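PDB 2WS2: glutathione s-transferase from Haemonchus contortus, which probably catalyses the conjugation of glutathione to electrophilic RX substrates, giving S-substituted glutathione with release of a halide anion and a proton. Local coordinates for residues D93-F98 and D157-E162; P127-F132 and P170-G175. All coordinates share one frame; numbering follows the deposited sequence.

Contact 1. Residues D93-F98 and D157-E162; sequences DQFKDF and DLYVAE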
loop_
_atom_site.group_PDB
_atom_site.type_symbol
_atom_site.label_atom_id
_atom_site.label_comp_id
_atom_site.label_asym_id
_atom_site.label_seq_id
_atom_site.Cartn_x
_atom_site.Cartn_y
_atom_site.Cartn_z
ATOM N N ASP A 93 -0.431 -3.298 -5.418
ATOM C CA ASP A 93 -1.265 -3.141 -4.245
ATOM C C ASP A 93 -1.985 -4.493 -4.062
ATOM O O ASP A 93 -2.111 -5.016 -2.959
ATOM C CB ASP A 93 -2.287 -2.068 -4.535
ATOM C CG ASP A 93 -2.087 -0.770 -3.693
ATOM O OD1 ASP A 93 -0.986 -0.437 -3.161
ATOM O OD2 ASP A 93 -3.074 -0.051 -3.660
ATOM N N GLN A 94 -2.484 -5.033 -5.172
ATOM C CA GLN A 94 -3.267 -6.257 -5.153
ATOM C C GLN A 94 -2.400 -7.459 -4.726
ATOM O O GLN A 94 -2.852 -8.334 -3.981
ATOM C CB GLN A 94 -3.857 -6.525 -6.537
ATOM C CG GLN A 94 -4.595 -7.851 -6.648
ATOM C CD GLN A 94 -5.938 -7.783 -5.948
ATOM O OE1 GLN A 94 -6.478 -6.692 -5.732
ATOM N NE2 GLN A 94 -6.493 -8.926 -5.617
ATOM N N PHE A 95 -1.177 -7.512 -5.244
ATOM C CA PHE A 95 -0.223 -8.557 -4.848
ATOM C C PHE A 95 0.040 -8.459 -3.345
ATOM O O PHE A 95 -0.027 -9.453 -2.617
ATOM C CB PHE A 95 1.072 -8.455 -5.675
ATOM C CG PHE A 95 2.213 -9.230 -5.114
ATOM C CD1 PHE A 95 2.254 -10.626 -5.230
ATOM C CD2 PHE A 95 3.249 -8.580 -4.441
ATOM C CE1 PHE A 95 3.302 -11.364 -4.706
ATOM C CE2 PHE A 95 4.343 -9.314 -3.910
ATOM C CZ PHE A 95 4.353 -10.717 -4.038
ATOM N N LYS A 96 0.251 -7.232 -2.877
ATOM C CA LYS A 96 0.458 -6.986 -1.460
ATOM C C LYS A 96 -0.695 -7.524 -0.590
ATOM O O LYS A 96 -0.445 -8.077 0.472
ATOM C CB LYS A 96 0.702 -5.488 -1.218
ATOM C CG LYS A 96 1.711 -5.193 -0.125
ATOM C CD LYS A 96 3.139 -5.225 -0.692
ATOM C CE LYS A 96 4.181 -5.076 0.375
ATOM N NZ LYS A 96 5.364 -4.301 -0.163
ATOM N N ASP A 97 -1.951 -7.375 -1.025
ATOM C CA ASP A 97 -3.083 -7.911 -0.244
ATOM C C ASP A 97 -3.080 -9.433 -0.297
ATOM O O ASP A 97 -3.678 -10.101 0.549
ATOM C CB ASP A 97 -4.438 -7.415 -0.772
ATOM C CG ASP A 97 -4.720 -5.947 -0.424
ATOM O OD1 ASP A 97 -4.018 -5.375 0.434
ATOM O OD2 ASP A 97 -5.667 -5.368 -1.017
ATOM N N PHE A 98 -2.438 -9.976 -1.323
ATOM C CA PHE A 98 -2.320 -11.413 -1.446
ATOM C C PHE A 98 -1.312 -11.851 -0.409
ATOM O O PHE A 98 -1.557 -12.807 0.304
ATOM C CB PHE A 98 -1.908 -11.824 -2.855
ATOM C CG PHE A 98 -1.442 -13.276 -2.974
ATOM C CD1 PHE A 98 -2.358 -14.325 -2.939
ATOM C CD2 PHE A 98 -0.102 -13.572 -3.146
ATOM C CE1 PHE A 98 -1.939 -15.656 -3.059
ATOM C CE2 PHE A 98 0.331 -14.916 -3.289
ATOM C CZ PHE A 98 -0.600 -15.949 -3.242
ATOM N N ASP A 157 5.854 -6.218 -12.199
ATOM C CA ASP A 157 6.588 -7.444 -12.576
ATOM C C ASP A 157 7.543 -7.914 -11.464
ATOM O O ASP A 157 7.566 -9.096 -11.110
ATOM C CB ASP A 157 7.359 -7.161 -13.868
ATOM C CG ASP A 157 6.427 -7.028 -15.061
ATOM O OD1 ASP A 157 5.548 -7.868 -15.200
ATOM O OD2 ASP A 157 6.552 -6.080 -15.842
ATOM N N LEU A 158 8.300 -6.985 -10.879
ATOM C CA LEU A 158 9.295 -7.385 -9.905
ATOM C C LEU A 158 8.644 -8.052 -8.704
ATOM O O LEU A 158 9.122 -9.088 -8.239
ATOM C CB LEU A 158 10.268 -6.253 -9.562
ATOM C CG LEU A 158 11.044 -5.706 -10.761
ATOM C CD1 LEU A 158 12.008 -4.638 -10.376
ATOM C CD2 LEU A 158 11.789 -6.841 -11.554
ATOM N N TYR A 159 7.472 -7.557 -8.307
ATOM C CA TYR A 159 6.906 -7.983 -7.029
ATOM C C TYR A 159 6.304 -9.369 -7.134
ATOM O O TYR A 159 6.428 -10.182 -6.234
ATOM C CB TYR A 159 5.824 -7.011 -6.557
ATOM C CG TYR A 159 6.290 -5.965 -5.561
ATOM C CD1 TYR A 159 6.499 -6.288 -4.224
ATOM C CD2 TYR A 159 6.441 -4.631 -5.946
ATOM C CE1 TYR A 159 6.903 -5.325 -3.290
ATOM C CE2 TYR A 159 6.844 -3.644 -4.999
ATOM C CZ TYR A 159 7.061 -4.004 -3.693
ATOM O OH TYR A 159 7.474 -3.051 -2.795
ATOM N N VAL A 160 5.604 -9.643 -8.216
ATOM C CA VAL A 160 4.912 -10.909 -8.242
ATOM C C VAL A 160 5.868 -12.057 -8.621
ATOM O O VAL A 160 5.685 -13.179 -8.168
ATOM C CB VAL A 160 3.550 -10.850 -9.028
ATOM C CG1 VAL A 160 3.387 -9.530 -9.728
ATOM C CG2 VAL A 160 3.341 -12.065 -9.997
ATOM N N ALA A 161 6.897 -11.740 -9.392
ATOM C CA ALA A 161 7.806 -12.768 -9.950
ATOM C C ALA A 161 8.800 -13.241 -8.893
ATOM O O ALA A 161 9.287 -14.396 -8.938
ATOM C CB ALA A 161 8.543 -12.232 -11.194
ATOM N N GLU A 162 9.097 -12.350 -7.932
ATOM C CA GLU A 162 9.956 -12.655 -6.795
ATOM C C GLU A 162 9.330 -13.615 -5.759
ATOM O O GLU A 162 10.048 -14.350 -5.121
ATOM C CB GLU A 162 10.493 -11.344 -6.164
ATOM C CG GLU A 162 11.292 -11.457 -4.878
ATOM C CD GLU A 162 12.587 -12.306 -5.005
ATOM O OE1 GLU A 162 12.914 -12.990 -4.019
ATOM O OE2 GLU A 162 13.273 -12.268 -6.056
#
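F95 reaches from helix 82-100 to the backbone of helix 155-162 and lays one face of its ring on the turn formed by Y159 and V160. With CG anti to the backbone N, chi1 165° carries the phenyl group to the other helix. V160 CA stands over that face, 4.1 Å from the ring centroid and 19° off the normal, a CH-pi contact made by a backbone carbon. The carbonyl of Y159 lies on the same side of the ring, its O 3.1 Å from F95 CZ. V160 presents its CB to CD1 of F95 at 4.0 Å, whereas the side chain of Y159 runs at roughly a right angle to that of F95 and touches CD2 through its own CB at 3.7 Å. The phenol ring then leads on to K96, whose chain bends at chi2 and chi4 so that NZ comes obliquely to within 3.6 Å of Y159 OH. The segments run at 26° to each other, their axes 9.9 Å apart at closest approach. Beyond them, V65 and V68 of helix 64-75 also pack on Y159, and M163 on F95. No hydrogen bond crosses between the two segments, so this buried pairing rests on shape and dispersion, the F95 ring lying against V160 CA and the Y159 carbonyl, with the K96 ammonium near the phenol but not bonded to it.

Contact 2. Residues P127-F132 and P170-G175; sequences PARQKF and PKLYDG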
loop_
_atom_site.group_PDB
_atom_site.type_symbol
_atom_site.label_atom_id
_atom_site.label_comp_id
_atom_site.label_asym_id
_atom_site.label_seq_id
_atom_site.Cartn_x
_atom_site.Cartn_y
_atom_site.Cartn_z
ATOM N N PRO A 127 -7.705 -20.853 -1.727
ATOM C CA PRO A 127 -8.674 -19.962 -2.342
ATOM C C PRO A 127 -8.120 -18.547 -2.503
ATOM O O PRO A 127 -8.770 -17.714 -3.145
ATOM C CB PRO A 127 -9.855 -19.988 -1.363
ATOM C CG PRO A 127 -9.558 -21.131 -0.417
ATOM C CD PRO A 127 -8.106 -21.215 -0.363
ATOM N N ALA A 128 -6.937 -18.300 -1.936
ATOM C CA ALA A 128 -6.229 -17.017 -2.093
ATOM C C ALA A 128 -5.307 -17.074 -3.283
ATOM O O ALA A 128 -5.116 -16.071 -3.961
ATOM C CB ALA A 128 -5.432 -16.645 -0.824
ATOM N N ARG A 129 -4.719 -18.256 -3.516
ATOM C CA ARG A 129 -3.808 -18.462 -4.643
ATOM C C ARG A 129 -4.640 -18.543 -5.935
ATOM O O ARG A 129 -4.242 -18.016 -6.973
ATOM C CB ARG A 129 -2.987 -19.756 -4.431
ATOM C CG ARG A 129 -1.943 -20.044 -5.506
ATOM C CD ARG A 129 -1.307 -21.406 -5.284
ATOM N NE ARG A 129 -2.249 -22.518 -5.488
ATOM C CZ ARG A 129 -2.356 -23.193 -6.635
ATOM N NH1 ARG A 129 -1.578 -22.863 -7.658
ATOM N NH2 ARG A 129 -3.233 -24.200 -6.754
ATOM N N GLN A 130 -5.787 -19.207 -5.861
ATOM C CA GLN A 130 -6.767 -19.216 -6.953
ATOM C C GLN A 130 -7.154 -17.798 -7.416
ATOM O O GLN A 130 -7.092 -17.479 -8.611
ATOM C CB GLN A 130 -8.006 -19.962 -6.516
ATOM C CG GLN A 130 -7.789 -21.456 -6.425
ATOM C CD GLN A 130 -7.495 -22.053 -7.785
ATOM O OE1 GLN A 130 -6.469 -22.699 -7.989
ATOM N NE2 GLN A 130 -8.367 -21.797 -8.723
ATOM N N LYS A 131 -7.532 -16.961 -6.455
ATOM C CA LYS A 131 -7.955 -15.589 -6.719
ATOM C C LYS A 131 -6.870 -14.834 -7.481
ATOM O O LYS A 131 -7.100 -14.365 -8.591
ATOM C CB LYS A 131 -8.271 -14.870 -5.388
ATOM C CG LYS A 131 -9.524 -13.953 -5.440
ATOM C CD LYS A 131 -9.226 -12.602 -4.820
ATOM C CE LYS A 131 -10.312 -11.575 -5.174
ATOM N NZ LYS A 131 -11.580 -11.737 -4.402
ATOM N N PHE A 132 -5.675 -14.740 -6.897
ATOM C CA PHE A 132 -4.654 -13.888 -7.445
ATOM C C PHE A 132 -4.048 -14.413 -8.731
ATOM O O PHE A 132 -3.836 -13.666 -9.671
ATOM C CB PHE A 132 -3.557 -13.611 -6.441
ATOM C CG PHE A 132 -2.575 -12.611 -6.919
ATOM C CD1 PHE A 132 -2.977 -11.285 -7.177
ATOM C CD2 PHE A 132 -1.265 -12.944 -7.108
ATOM C CE1 PHE A 132 -2.069 -10.329 -7.625
ATOM C CE2 PHE A 132 -0.341 -11.973 -7.551
ATOM C CZ PHE A 132 -0.760 -10.673 -7.810
ATOM N N PRO A 170 6.428 -26.095 -3.700
ATOM C CA PRO A 170 6.806 -26.481 -5.072
ATOM C C PRO A 170 5.673 -26.364 -6.090
ATOM O O PRO A 170 5.944 -26.091 -7.265
ATOM C CB PRO A 170 7.201 -27.973 -4.924
ATOM C CG PRO A 170 6.424 -28.435 -3.746
ATOM C CD PRO A 170 6.429 -27.256 -2.793
ATOM N N LYS A 171 4.432 -26.605 -5.646
ATOM C CA LYS A 171 3.244 -26.606 -6.510
ATOM C C LYS A 171 2.524 -25.239 -6.514
ATOM O O LYS A 171 1.295 -25.161 -6.634
ATOM C CB LYS A 171 2.282 -27.737 -6.107
ATOM C CG LYS A 171 2.122 -27.915 -4.587
ATOM C CD LYS A 171 1.298 -29.162 -4.201
ATOM C CE LYS A 171 0.909 -29.102 -2.714
ATOM N NZ LYS A 171 2.076 -29.283 -1.801
ATOM N N LEU A 172 3.315 -24.183 -6.388
ATOM C CA LEU A 172 2.804 -22.810 -6.274
ATOM C C LEU A 172 2.002 -22.391 -7.514
ATOM O O LEU A 172 0.799 -22.155 -7.408
ATOM C CB LEU A 172 3.925 -21.843 -5.936
ATOM C CG LEU A 172 3.553 -20.400 -5.516
ATOM C CD1 LEU A 172 2.604 -20.317 -4.309
ATOM C CD2 LEU A 172 4.805 -19.665 -5.240
ATOM N N TYR A 173 2.613 -22.329 -8.693
ATOM C CA TYR A 173 1.786 -22.030 -9.870
ATOM C C TYR A 173 1.466 -23.283 -10.699
ATOM O O TYR A 173 1.762 -23.335 -11.901
ATOM C CB TYR A 173 2.331 -20.886 -10.773
ATOM C CG TYR A 173 3.468 -19.998 -10.274
ATOM C CD1 TYR A 173 4.163 -19.211 -11.161
ATOM C CD2 TYR A 173 3.845 -19.952 -8.954
ATOM C CE1 TYR A 173 5.192 -18.394 -10.768
ATOM C CE2 TYR A 173 4.887 -19.151 -8.549
ATOM C CZ TYR A 173 5.555 -18.387 -9.458
ATOM O OH TYR A 173 6.567 -17.579 -9.049
ATOM N N ASP A 174 0.874 -24.285 -10.036
ATOM C CA ASP A 174 0.542 -25.571 -10.654
ATOM C C ASP A 174 -0.422 -25.383 -11.839
ATOM O O ASP A 174 0.011 -25.381 -12.999
ATOM C CB ASP A 174 0.014 -26.580 -9.608
ATOM C CG ASP A 174 -0.024 -28.025 -10.146
ATOM O OD1 ASP A 174 1.024 -28.519 -10.630
ATOM O OD2 ASP A 174 -1.097 -28.660 -10.085
ATOM N N GLY A 175 -1.706 -25.168 -11.568
ATOM C CA GLY A 175 -2.660 -24.891 -12.634
ATOM C C GLY A 175 -2.530 -23.504 -13.259
ATOM O O GLY A 175 -3.528 -22.947 -13.711
#
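R129 and L172 meet where helix 118-143 faces the loop between helices 155-162 and 177-186, and most of the surface buried here belongs to these two residues. The arginine leaves its helix extended, with CG anti to the backbone N (chi1 -177°) and the next torsion extended as well, and turns at chi3 (67°). That bend brings NH1 to the carbonyl oxygen of L172, which lies at the edge of the guanidinium, near its plane. The hydrogen bond from R129 NH1 to L172 O measures 2.5 Å, so short that its exact length is doubtful, and its N-H...O angle of 130° is far from straight; no special strength follows from it. The same oxygen sits 3.1 Å from R129 CD, so the carbonyl is approached by the aliphatic part of the chain as well as by its charged end. K171 contributes its own carbonyl, whose O lies over one face of the guanidinium, offset toward the rim and 3.8 Å from R129 NH1.

L172 meets the arginine a second time through its side chain. Although its CB points away from the helix, CD1 returns to 4.2 Å from R129 CD, a looser apolar contact beside the polar one. The leucine side chain also packs on F125 and F133 of helix 118-143 and on T166. D174 stays at the margin: its OD2 is 6.0 Å from R129 NH2, too far for a salt bridge, though the opposite charges may still attract weakly.

Only one buried residue takes part, and the contact lies at the surface, its centre about 17 Å from that of the chain. It is a helix-to-loop contact within the helical C-terminal domain of the glutathione transferase fold, in which an arginine packs against, and probably donates to, a main-chain carbonyl of an irregular interhelical connection.

Contacts 1 and 2 lie about 13 Å apart, centre to centre, and are joined by packing of helix 82-100 on helix 118-143. F95 CB is 3.6 Å from F132 CZ, while F98 CE1 approaches A128 O at 3.3 Å; the F98 and F132 rings meet with planes about 20° apart. The four segments alternate along the chain, and the contacts are neighbours in the C-terminal domain. Other residues of 93-98 and 127-132 face the second subunit: Q94 hydrogen-bonds its Q50 and Q63, and K131 packs on its F48. K96 and Y159 of contact 1 touch helix 64-75 of the thioredoxin-like N-terminal domain, which binds glutathione in this family and probably here; contact 2 is packing within the C-terminal domain.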